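Local coordinates for scaffolding protein (Clostridium cellulolyticum, PDB 1G43), which probably anchors the cellulosome to crystalline cellulose through this family IIIa cellulose-binding module of the scaffoldin, a calcium-containing beta-sandwich, at residues Tyr46-Asp60 and Arg117-Asp131. Residues are numbered along the deposited sequence; the frame is centred on the assembly and turned at random.
Sequences YYTQDADKPLTFWCD and RFARNDWSNFDQSND. Unlike the reference sequence in segment 46-60: W58 (reference Leu), C59 (reference Gly). With CA (calcium ion), chain B.
T48 and D50 meet N130 and D131 around a calcium ion that ties the loop after strand 41-47 to the chain around 127-131. T48 OG1 sits between the backbone N and the carbonyl carbon (chi1 44°), where it can bind the metal together with its own carbonyl oxygen; OG1 also gives a 2.6 Å hydrogen bond to N130 O, arriving from above the carbonyl plane. Both carboxylate oxygens of D50 bind calcium, and OD2 also accepts from D127 N (2.9 Å). D127 O, N130 OD1, D131 OD1 and a water complete the site; D131 OD1 takes T48 N as well, in a nearly straight bond (170°).

R120 runs out extended between the loop 49-53 and S124. Its NH2 reaches Q49 O at 3.2 Å, in the plane of both groups, while NH1 bonds S124 OG; A51 CB lies over one guanidinium face. K53, equally extended, puts NZ 2.7 Å from D122 OD2, on the syn side, as a salt bridge.

Strands 55-60 and 117-120 pair antiparallel. On one face W58, which differs from the reference sequence, carries the guanidinium of R117 flat on its indole, planes 2° apart, a cation-pi stack. R117 NE, 2.9 Å from D60 OD1, and NH2 both donate to that one oxygen, which lies in the guanidinium plane and so fixes its rotation. On the opposite face F118 turns its edge to the face of Y47, centroids 5.4 Å apart, and L55 CD1 packs on F118 CD2; F81 of strand 77-88 touches all three, joining the two sheets of the sandwich.

Calcium's preference for hard oxygen ligands suits this cluster, where the carboxylates of D50 and D131 would probably repel one another without the cation; the ion thus pins the loop after strand 41-47 to residues 127-131.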
ATOM      1  N   TYR A  46      -4.906  -4.290   4.880  1.00 18.37           N
ATOM      2  CA  TYR A  46      -5.529  -4.827   6.084  1.00 18.69           C
ATOM      3  C   TYR A  46      -5.019  -6.189   6.582  1.00 20.03           C
ATOM      4  O   TYR A  46      -4.858  -7.109   5.808  1.00 22.00           O
ATOM      5  CB  TYR A  46      -7.036  -4.854   5.869  1.00 19.46           C
ATOM      6  CG  TYR A  46      -7.656  -3.468   5.732  1.00 20.62           C
ATOM      7  CD1 TYR A  46      -7.592  -2.756   4.531  1.00 21.76           C
ATOM      8  CD2 TYR A  46      -8.305  -2.881   6.808  1.00 21.81           C
ATOM      9  CE1 TYR A  46      -8.172  -1.488   4.405  1.00 21.47           C
ATOM     10  CE2 TYR A  46      -8.880  -1.621   6.705  1.00 23.03           C
ATOM     11  CZ  TYR A  46      -8.817  -0.926   5.501  1.00 23.78           C
ATOM     12  OH  TYR A  46      -9.424   0.310   5.420  1.00 26.13           O
ATOM     13  N   TYR A  47      -4.788  -6.320   7.882  1.00 19.44           N
ATOM     14  CA  TYR A  47      -4.263  -7.569   8.434  1.00 19.38           C
ATOM     15  C   TYR A  47      -4.653  -7.828   9.874  1.00 20.27           C
ATOM     16  O   TYR A  47      -5.257  -6.969  10.531  1.00 20.55           O
ATOM     17  CB  TYR A  47      -2.734  -7.557   8.380  1.00 19.25           C
ATOM     18  CG  TYR A  47      -2.113  -6.451   9.219  1.00 17.80           C
ATOM     19  CD1 TYR A  47      -2.190  -5.125   8.809  1.00 18.17           C
ATOM     20  CD2 TYR A  47      -1.462  -6.724  10.422  1.00 19.09           C
ATOM     21  CE1 TYR A  47      -1.642  -4.097   9.552  1.00 15.55           C
ATOM     22  CE2 TYR A  47      -0.898  -5.692  11.193  1.00 16.96           C
ATOM     23  CZ  TYR A  47      -0.995  -4.375  10.735  1.00 17.17           C
ATOM     24  OH  TYR A  47      -0.420  -3.334  11.402  1.00 16.30           O
ATOM     25  N   THR A  48      -4.312  -9.029  10.360  1.00 19.61           N
ATOM     26  CA  THR A  48      -4.552  -9.373  11.753  1.00 19.79           C
ATOM     27  C   THR A  48      -3.193  -9.346  12.426  1.00 19.57           C
ATOM     28  O   THR A  48      -2.246 -10.004  12.008  1.00 21.90           O
ATOM     29  CB  THR A  48      -5.248 -10.756  11.968  1.00 20.46           C
ATOM     30  OG1 THR A  48      -4.656 -11.753  11.131  1.00 20.30           O
ATOM     31  CG2 THR A  48      -6.768 -10.636  11.691  1.00 22.34           C
ATOM     32  N   GLN A  49      -3.110  -8.536  13.458  1.00 19.97           N
ATOM     33  CA  GLN A  49      -1.899  -8.308  14.226  1.00 21.25           C
ATOM     34  C   GLN A  49      -1.259  -9.585  14.823  1.00 21.07           C
ATOM     35  O   GLN A  49      -0.046  -9.716  14.870  1.00 19.66           O
ATOM     36  CB  GLN A  49      -2.265  -7.312  15.335  1.00 23.01           C
ATOM     37  CG  GLN A  49      -1.114  -6.548  15.896  1.00 24.94           C
ATOM     38  CD  GLN A  49      -1.552  -5.460  16.863  1.00 25.28           C
ATOM     39  OE1 GLN A  49      -2.243  -5.714  17.852  1.00 23.66           O
ATOM     40  NE2 GLN A  49      -1.137  -4.237  16.578  1.00 26.43           N
ATOM     41  N   ASP A  50      -2.095 -10.518  15.253  1.00 21.23           N
ATOM     42  CA  ASP A  50      -1.665 -11.766  15.892  1.00 23.20           C
ATOM     43  C   ASP A  50      -0.996 -11.503  17.264  1.00 23.99           C
ATOM     44  O   ASP A  50      -1.204 -12.253  18.196  1.00 26.95           O
ATOM     45  CB  ASP A  50      -0.730 -12.577  14.992  1.00 21.60           C
ATOM     46  CG  ASP A  50      -1.284 -12.766  13.617  1.00 20.60           C
ATOM     47  OD1 ASP A  50      -2.515 -12.871  13.469  1.00 21.87           O
ATOM     48  OD2 ASP A  50      -0.484 -12.816  12.672  1.00 21.48           O
ATOM     49  N   ALA A  51      -0.194 -10.452  17.384  1.00 23.89           N
ATOM     50  CA  ALA A  51       0.430 -10.082  18.662  1.00 23.58           C
ATOM     51  C   ALA A  51       0.572  -8.548  18.666  1.00 23.75           C
ATOM     52  O   ALA A  51       0.712  -7.923  17.627  1.00 22.92           O
ATOM     53  CB  ALA A  51       1.816 -10.745  18.832  1.00 21.69           C
ATOM     54  N   ASP A  52       0.532  -7.959  19.847  1.00 21.87           N
ATOM     55  CA  ASP A  52       0.646  -6.530  19.967  1.00 23.39           C
ATOM     56  C   ASP A  52       2.117  -6.130  20.188  1.00 22.56           C
ATOM     57  O   ASP A  52       2.558  -5.928  21.310  1.00 22.58           O
ATOM     58  CB  ASP A  52      -0.245  -6.064  21.130  1.00 23.67           C
ATOM     59  CG  ASP A  52      -0.607  -4.599  21.024  1.00 25.00           C
ATOM     60  OD1 ASP A  52      -0.063  -3.934  20.105  1.00 22.12           O
ATOM     61  OD2 ASP A  52      -1.420  -4.134  21.854  1.00 24.45           O
ATOM     62  N   LYS A  53       2.871  -6.030  19.102  1.00 22.03           N
ATOM     63  CA  LYS A  53       4.281  -5.677  19.196  1.00 22.09           C
ATOM     64  C   LYS A  53       4.637  -4.479  18.321  1.00 21.91           C
ATOM     65  O   LYS A  53       3.993  -4.215  17.315  1.00 22.74           O
ATOM     66  CB  LYS A  53       5.148  -6.865  18.770  1.00 21.63           C
ATOM     67  CG  LYS A  53       4.901  -8.129  19.560  1.00 22.81           C
ATOM     68  CD  LYS A  53       5.879  -9.230  19.185  1.00 24.26           C
ATOM     69  CE  LYS A  53       5.777 -10.374  20.191  1.00 25.99           C
ATOM     70  NZ  LYS A  53       6.822 -11.391  20.004  1.00 27.21           N
ATOM     71  N   PRO A  54       5.686  -3.746  18.697  1.00 22.34           N
ATOM     72  CA  PRO A  54       6.154  -2.571  17.950  1.00 22.81           C
ATOM     73  C   PRO A  54       6.527  -3.037  16.533  1.00 22.93           C
ATOM     74  O   PRO A  54       7.182  -4.061  16.385  1.00 21.25           O
ATOM     75  CB  PRO A  54       7.409  -2.147  18.699  1.00 22.54           C
ATOM     76  CG  PRO A  54       7.327  -2.845  20.018  1.00 23.07           C
ATOM     77  CD  PRO A  54       6.648  -4.129  19.743  1.00 23.71           C
ATOM     78  N   LEU A  55       6.119  -2.286  15.515  1.00 22.72           N
ATOM     79  CA  LEU A  55       6.408  -2.622  14.126  1.00 22.84           C
ATOM     80  C   LEU A  55       7.362  -1.606  13.505  1.00 23.19           C
ATOM     81  O   LEU A  55       7.469  -0.475  13.963  1.00 20.47           O
ATOM     82  CB  LEU A  55       5.110  -2.662  13.315  1.00 21.61           C
ATOM     83  CG  LEU A  55       4.055  -3.661  13.821  1.00 22.65           C
ATOM     84  CD1 LEU A  55       2.878  -3.680  12.850  1.00 22.13           C
ATOM     85  CD2 LEU A  55       4.645  -5.057  13.913  1.00 21.77           C
ATOM     86  N   THR A  56       8.094  -2.034  12.484  1.00 23.25           N
ATOM     87  CA  THR A  56       8.985  -1.119  11.790  1.00 22.50           C
ATOM     88  C   THR A  56       8.580  -1.129  10.337  1.00 22.78           C
ATOM     89  O   THR A  56       8.391  -2.194   9.755  1.00 23.36           O
ATOM     90  CB  THR A  56      10.483  -1.522  11.938  1.00 23.92           C
ATOM     91  OG1 THR A  56      10.873  -1.290  13.286  1.00 23.64           O
ATOM     92  CG2 THR A  56      11.392  -0.658  11.047  1.00 20.01           C
ATOM     93  N   PHE A  57       8.396   0.063   9.774  1.00 21.99           N
ATOM     94  CA  PHE A  57       8.036   0.211   8.372  1.00 21.77           C
ATOM     95  C   PHE A  57       9.249   0.574   7.496  1.00 22.93           C
ATOM     96  O   PHE A  57      10.110   1.341   7.903  1.00 22.06           O
ATOM     97  CB  PHE A  57       6.998   1.303   8.221  1.00 19.97           C
ATOM     98  CG  PHE A  57       6.623   1.594   6.797  1.00 19.16           C
ATOM     99  CD1 PHE A  57       5.614   0.877   6.166  1.00 18.24           C
ATOM    100  CD2 PHE A  57       7.237   2.630   6.104  1.00 19.57           C
ATOM    101  CE1 PHE A  57       5.212   1.189   4.870  1.00 16.52           C
ATOM    102  CE2 PHE A  57       6.840   2.956   4.801  1.00 17.73           C
ATOM    103  CZ  PHE A  57       5.828   2.236   4.190  1.00 18.33           C
ATOM    104  N   TRP A  58       9.285   0.043   6.282  1.00 23.75           N
ATOM    105  CA  TRP A  58      10.369   0.329   5.326  1.00 24.92           C
ATOM    106  C   TRP A  58       9.805   0.555   3.934  1.00 24.66           C
ATOM    107  O   TRP A  58       8.898  -0.162   3.531  1.00 23.97           O
ATOM    108  CB  TRP A  58      11.342  -0.862   5.189  1.00 26.42           C
ATOM    109  CG  TRP A  58      12.290  -1.056   6.311  1.00 28.68           C
ATOM    110  CD1 TRP A  58      13.443  -0.368   6.530  1.00 29.93           C
ATOM    111  CD2 TRP A  58      12.195  -2.027   7.358  1.00 29.03           C
ATOM    112  NE1 TRP A  58      14.085  -0.856   7.647  1.00 30.93           N
ATOM    113  CE2 TRP A  58      13.338  -1.873   8.178  1.00 30.01           C
ATOM    114  CE3 TRP A  58      11.255  -3.020   7.686  1.00 29.81           C
ATOM    115  CZ2 TRP A  58      13.572  -2.677   9.312  1.00 29.29           C
ATOM    116  CZ3 TRP A  58      11.488  -3.824   8.817  1.00 27.83           C
ATOM    117  CH2 TRP A  58      12.639  -3.644   9.611  1.00 29.00           C
ATOM    118  N   CYS A  59      10.311   1.564   3.215  1.00 25.01           N
ATOM    119  CA  CYS A  59       9.935   1.737   1.803  1.00 23.93           C
ATOM    120  C   CYS A  59      11.244   1.403   1.112  1.00 24.47           C
ATOM    121  O   CYS A  59      12.202   2.155   1.229  1.00 22.99           O
ATOM    122  CB  CYS A  59       9.546   3.167   1.414  1.00 24.30           C
ATOM    123  SG  CYS A  59       9.144   3.324  -0.391  1.00 23.67           S
ATOM    124  N   ASP A  60      11.287   0.268   0.426  1.00 24.19           N
ATOM    125  CA  ASP A  60      12.491  -0.168  -0.272  1.00 25.65           C
ATOM    126  C   ASP A  60      12.756   0.610  -1.567  1.00 25.40           C
ATOM    127  O   ASP A  60      13.901   0.758  -1.991  1.00 25.68           O
ATOM    128  CB  ASP A  60      12.410  -1.670  -0.590  1.00 24.54           C
ATOM    129  CG  ASP A  60      12.249  -2.528   0.661  1.00 25.99           C
ATOM    130  OD1 ASP A  60      12.832  -2.179   1.713  1.00 23.05           O
ATOM    131  OD2 ASP A  60      11.543  -3.565   0.576  1.00 26.21           O
ATOM    132  N   ARG A 117       7.586  -2.734   3.088  1.00 19.53           N
ATOM    133  CA  ARG A 117       7.575  -3.899   3.935  1.00 19.62           C
ATOM    134  C   ARG A 117       7.572  -3.447   5.383  1.00 19.40           C
ATOM    135  O   ARG A 117       7.907  -2.303   5.689  1.00 18.35           O
ATOM    136  CB  ARG A 117       8.786  -4.812   3.637  1.00 22.51           C
ATOM    137  CG  ARG A 117      10.114  -4.437   4.328  1.00 21.30           C
ATOM    138  CD  ARG A 117      11.295  -5.220   3.739  1.00 21.75           C
ATOM    139  NE  ARG A 117      12.442  -4.339   3.602  1.00 23.50           N
ATOM    140  CZ  ARG A 117      13.484  -4.338   4.411  1.00 24.19           C
ATOM    141  NH1 ARG A 117      13.548  -5.192   5.426  1.00 26.51           N
ATOM    142  NH2 ARG A 117      14.440  -3.451   4.234  1.00 23.80           N
ATOM    143  N   PHE A 118       7.143  -4.333   6.260  1.00 16.48           N
ATOM    144  CA  PHE A 118       7.174  -4.038   7.667  1.00 18.25           C
ATOM    145  C   PHE A 118       7.340  -5.333   8.470  1.00 18.05           C
ATOM    146  O   PHE A 118       7.006  -6.417   8.006  1.00 17.49           O
ATOM    147  CB  PHE A 118       5.952  -3.224   8.124  1.00 16.98           C
ATOM    148  CG  PHE A 118       4.648  -3.929   8.007  1.00 16.47           C
ATOM    149  CD1 PHE A 118       3.927  -3.897   6.821  1.00 17.08           C
ATOM    150  CD2 PHE A 118       4.093  -4.564   9.104  1.00 17.90           C
ATOM    151  CE1 PHE A 118       2.661  -4.479   6.731  1.00 17.26           C
ATOM    152  CE2 PHE A 118       2.831  -5.152   9.032  1.00 19.20           C
ATOM    153  CZ  PHE A 118       2.110  -5.106   7.838  1.00 17.87           C
ATOM    154  N   ALA A 119       7.888  -5.207   9.671  1.00 18.15           N
ATOM    155  CA  ALA A 119       8.149  -6.369  10.511  1.00 19.23           C
ATOM    156  C   ALA A 119       8.119  -5.966  11.977  1.00 18.87           C
ATOM    157  O   ALA A 119       8.097  -4.773  12.307  1.00 18.80           O
ATOM    158  CB  ALA A 119       9.511  -6.948  10.144  1.00 19.07           C
ATOM    159  N   ARG A 120       8.085  -6.950  12.862  1.00 17.78           N
ATOM    160  CA  ARG A 120       8.096  -6.626  14.272  1.00 19.07           C
ATOM    161  C   ARG A 120       9.540  -6.360  14.646  1.00 20.18           C
ATOM    162  O   ARG A 120      10.473  -6.875  14.010  1.00 21.58           O
ATOM    163  CB  ARG A 120       7.556  -7.775  15.117  1.00 19.67           C
ATOM    164  CG  ARG A 120       6.100  -8.098  14.904  1.00 18.61           C
ATOM    165  CD  ARG A 120       5.812  -9.453  15.463  1.00 19.03           C
ATOM    166  NE  ARG A 120       4.442  -9.857  15.217  1.00 20.47           N
ATOM    167  CZ  ARG A 120       3.990 -11.092  15.381  1.00 21.26           C
ATOM    168  NH1 ARG A 120       4.815 -12.039  15.789  1.00 19.13           N
ATOM    169  NH2 ARG A 120       2.713 -11.380  15.133  1.00 20.79           N
ATOM    170  N   ASN A 121       9.728  -5.551  15.672  1.00 21.81           N
ATOM    171  CA  ASN A 121      11.056  -5.229  16.135  1.00 23.55           C
ATOM    172  C   ASN A 121      11.825  -6.474  16.582  1.00 24.70           C
ATOM    173  O   ASN A 121      13.049  -6.467  16.586  1.00 25.58           O
ATOM    174  CB  ASN A 121      10.974  -4.227  17.275  1.00 25.33           C
ATOM    175  CG  ASN A 121      10.444  -2.866  16.817  1.00 29.99           C
ATOM    176  OD1 ASN A 121      10.358  -1.919  17.611  1.00 33.20           O
ATOM    177  ND2 ASN A 121      10.072  -2.762  15.536  1.00 29.44           N
ATOM    178  N   ASP A 122      11.122  -7.550  16.937  1.00 24.61           N
ATOM    179  CA  ASP A 122      11.795  -8.758  17.385  1.00 23.56           C
ATOM    180  C   ASP A 122      11.855  -9.837  16.335  1.00 23.02           C
ATOM    181  O   ASP A 122      12.228 -10.967  16.621  1.00 24.14           O
ATOM    182  CB  ASP A 122      11.133  -9.324  18.638  1.00 25.35           C
ATOM    183  CG  ASP A 122       9.678  -9.747  18.421  1.00 26.92           C
ATOM    184  OD1 ASP A 122       9.231 -10.024  17.287  1.00 27.85           O
ATOM    185  OD2 ASP A 122       8.965  -9.830  19.435  1.00 32.66           O
ATOM    186  N   TRP A 123      11.478  -9.485  15.118  1.00 22.29           N
ATOM    187  CA  TRP A 123      11.486 -10.408  14.002  1.00 21.94           C
ATOM    188  C   TRP A 123      10.698 -11.697  14.143  1.00 21.66           C
ATOM    189  O   TRP A 123      10.928 -12.628  13.399  1.00 23.43           O
ATOM    190  CB  TRP A 123      12.930 -10.735  13.596  1.00 21.79           C
ATOM    191  CG  TRP A 123      13.647  -9.521  13.186  1.00 21.10           C
ATOM    192  CD1 TRP A 123      14.398  -8.713  13.981  1.00 21.45           C
ATOM    193  CD2 TRP A 123      13.591  -8.887  11.902  1.00 20.75           C
ATOM    194  NE1 TRP A 123      14.816  -7.600  13.272  1.00 23.56           N
ATOM    195  CE2 TRP A 123      14.333  -7.686  11.993  1.00 22.62           C
ATOM    196  CE3 TRP A 123      12.987  -9.214  10.686  1.00 22.74           C
ATOM    197  CZ2 TRP A 123      14.488  -6.809  10.903  1.00 24.24           C
ATOM    198  CZ3 TRP A 123      13.142  -8.343   9.600  1.00 24.46           C
ATOM    199  CH2 TRP A 123      13.888  -7.152   9.720  1.00 22.49           C
ATOM    200  N   SER A 124       9.776 -11.764  15.091  1.00 21.61           N
ATOM    201  CA  SER A 124       8.958 -12.967  15.235  1.00 20.97           C
ATOM    202  C   SER A 124       7.997 -13.036  14.037  1.00 21.63           C
ATOM    203  O   SER A 124       7.734 -12.027  13.364  1.00 21.96           O
ATOM    204  CB  SER A 124       8.170 -12.959  16.571  1.00 21.25           C
ATOM    205  OG  SER A 124       7.336 -11.818  16.705  1.00 21.36           O
ATOM    206  N   ASN A 125       7.491 -14.231  13.789  1.00 20.46           N
ATOM    207  CA  ASN A 125       6.620 -14.539  12.677  1.00 22.85           C
ATOM    208  C   ASN A 125       5.186 -14.068  12.811  1.00 23.39           C
ATOM    209  O   ASN A 125       4.617 -14.130  13.883  1.00 24.55           O
ATOM    210  CB  ASN A 125       6.596 -16.062  12.458  1.00 24.34           C
ATOM    211  CG  ASN A 125       7.754 -16.571  11.598  1.00 26.85           C
ATOM    212  OD1 ASN A 125       8.826 -15.959  11.516  1.00 27.56           O
ATOM    213  ND2 ASN A 125       7.533 -17.711  10.954  1.00 28.51           N
ATOM    214  N   PHE A 126       4.628 -13.604  11.699  1.00 22.14           N
ATOM    215  CA  PHE A 126       3.240 -13.189  11.612  1.00 22.05           C
ATOM    216  C   PHE A 126       2.594 -14.435  11.029  1.00 22.59           C
ATOM    217  O   PHE A 126       3.284 -15.375  10.626  1.00 22.29           O
ATOM    218  CB  PHE A 126       3.002 -12.086  10.561  1.00 22.58           C
ATOM    219  CG  PHE A 126       3.495 -10.719  10.940  1.00 23.55           C
ATOM    220  CD1 PHE A 126       4.685 -10.239  10.435  1.00 22.75           C
ATOM    221  CD2 PHE A 126       2.722  -9.880  11.737  1.00 23.62           C
ATOM    222  CE1 PHE A 126       5.098  -8.938  10.711  1.00 25.16           C
ATOM    223  CE2 PHE A 126       3.132  -8.572  12.016  1.00 23.43           C
ATOM    224  CZ  PHE A 126       4.314  -8.107  11.503  1.00 23.24           C
ATOM    225  N   ASP A 127       1.268 -14.426  10.987  1.00 22.67           N
ATOM    226  CA  ASP A 127       0.492 -15.499  10.380  1.00 22.68           C
ATOM    227  C   ASP A 127      -0.279 -14.698   9.340  1.00 21.88           C
ATOM    228  O   ASP A 127      -1.262 -14.036   9.652  1.00 21.88           O
ATOM    229  CB  ASP A 127      -0.466 -16.138  11.398  1.00 24.77           C
ATOM    230  CG  ASP A 127      -1.470 -17.122  10.752  1.00 26.76           C
ATOM    231  OD1 ASP A 127      -1.386 -17.410   9.535  1.00 28.76           O
ATOM    232  OD2 ASP A 127      -2.358 -17.608  11.487  1.00 29.19           O
ATOM    233  N   GLN A 128       0.194 -14.720   8.113  1.00 20.36           N
ATOM    234  CA  GLN A 128      -0.475 -13.966   7.083  1.00 21.92           C
ATOM    235  C   GLN A 128      -1.761 -14.607   6.612  1.00 22.61           C
ATOM    236  O   GLN A 128      -2.596 -13.937   6.013  1.00 22.00           O
ATOM    237  CB  GLN A 128       0.438 -13.795   5.891  1.00 21.89           C
ATOM    238  CG  GLN A 128       1.736 -13.142   6.225  1.00 21.32           C
ATOM    239  CD  GLN A 128       2.321 -12.488   5.012  1.00 22.33           C
ATOM    240  OE1 GLN A 128       1.976 -11.349   4.709  1.00 21.18           O
ATOM    241  NE2 GLN A 128       3.182 -13.218   4.278  1.00 19.56           N
ATOM    242  N   SER A 129      -1.924 -15.899   6.900  1.00 23.10           N
ATOM    243  CA  SER A 129      -3.099 -16.597   6.421  1.00 23.98           C
ATOM    244  C   SER A 129      -4.416 -16.064   6.945  1.00 24.34           C
ATOM    245  O   SER A 129      -5.448 -16.345   6.353  1.00 25.31           O
ATOM    246  CB  SER A 129      -2.995 -18.128   6.647  1.00 26.23           C
ATOM    247  OG  SER A 129      -3.316 -18.553   7.963  1.00 27.36           O
ATOM    248  N   ASN A 130      -4.403 -15.307   8.037  1.00 23.06           N
ATOM    249  CA  ASN A 130      -5.662 -14.727   8.538  1.00 22.42           C
ATOM    250  C   ASN A 130      -5.652 -13.200   8.353  1.00 21.41           C
ATOM    251  O   ASN A 130      -6.211 -12.452   9.152  1.00 20.08           O
ATOM    252  CB  ASN A 130      -5.901 -15.087  10.010  1.00 21.83           C
ATOM    253  CG  ASN A 130      -4.770 -14.651  10.903  1.00 22.53           C
ATOM    254  OD1 ASN A 130      -3.811 -14.088  10.437  1.00 21.75           O
ATOM    255  ND2 ASN A 130      -4.889 -14.910  12.200  1.00 21.89           N
ATOM    256  N   ASP A 131      -4.974 -12.769   7.296  1.00 20.46           N
ATOM    257  CA  ASP A 131      -4.896 -11.369   6.916  1.00 20.82           C
ATOM    258  C   ASP A 131      -5.803 -11.123   5.714  1.00 21.28           C
ATOM    259  O   ASP A 131      -5.684 -11.742   4.651  1.00 20.53           O
ATOM    260  CB  ASP A 131      -3.463 -10.955   6.570  1.00 18.84           C
ATOM    261  CG  ASP A 131      -2.553 -10.992   7.770  1.00 19.14           C
ATOM    262  OD1 ASP A 131      -3.058 -11.139   8.894  1.00 18.06           O
ATOM    263  OD2 ASP A 131      -1.332 -10.876   7.592  1.00 19.85           O
TER
HETATM  264 CA    CA B 200      -2.282 -12.211  11.007  1.00 20.04          CA
HETATM  265  O   HOH W   1       2.636  -7.951  15.502  1.00 23.97           O
HETATM  266  O   HOH W   2       9.903   0.219  15.224  1.00 44.75           O
HETATM  267  O   HOH W   3      14.692  -1.029   2.718  1.00 36.08           O
HETATM  268  O   HOH W   4      -0.095 -10.972   9.852  1.00 13.77           O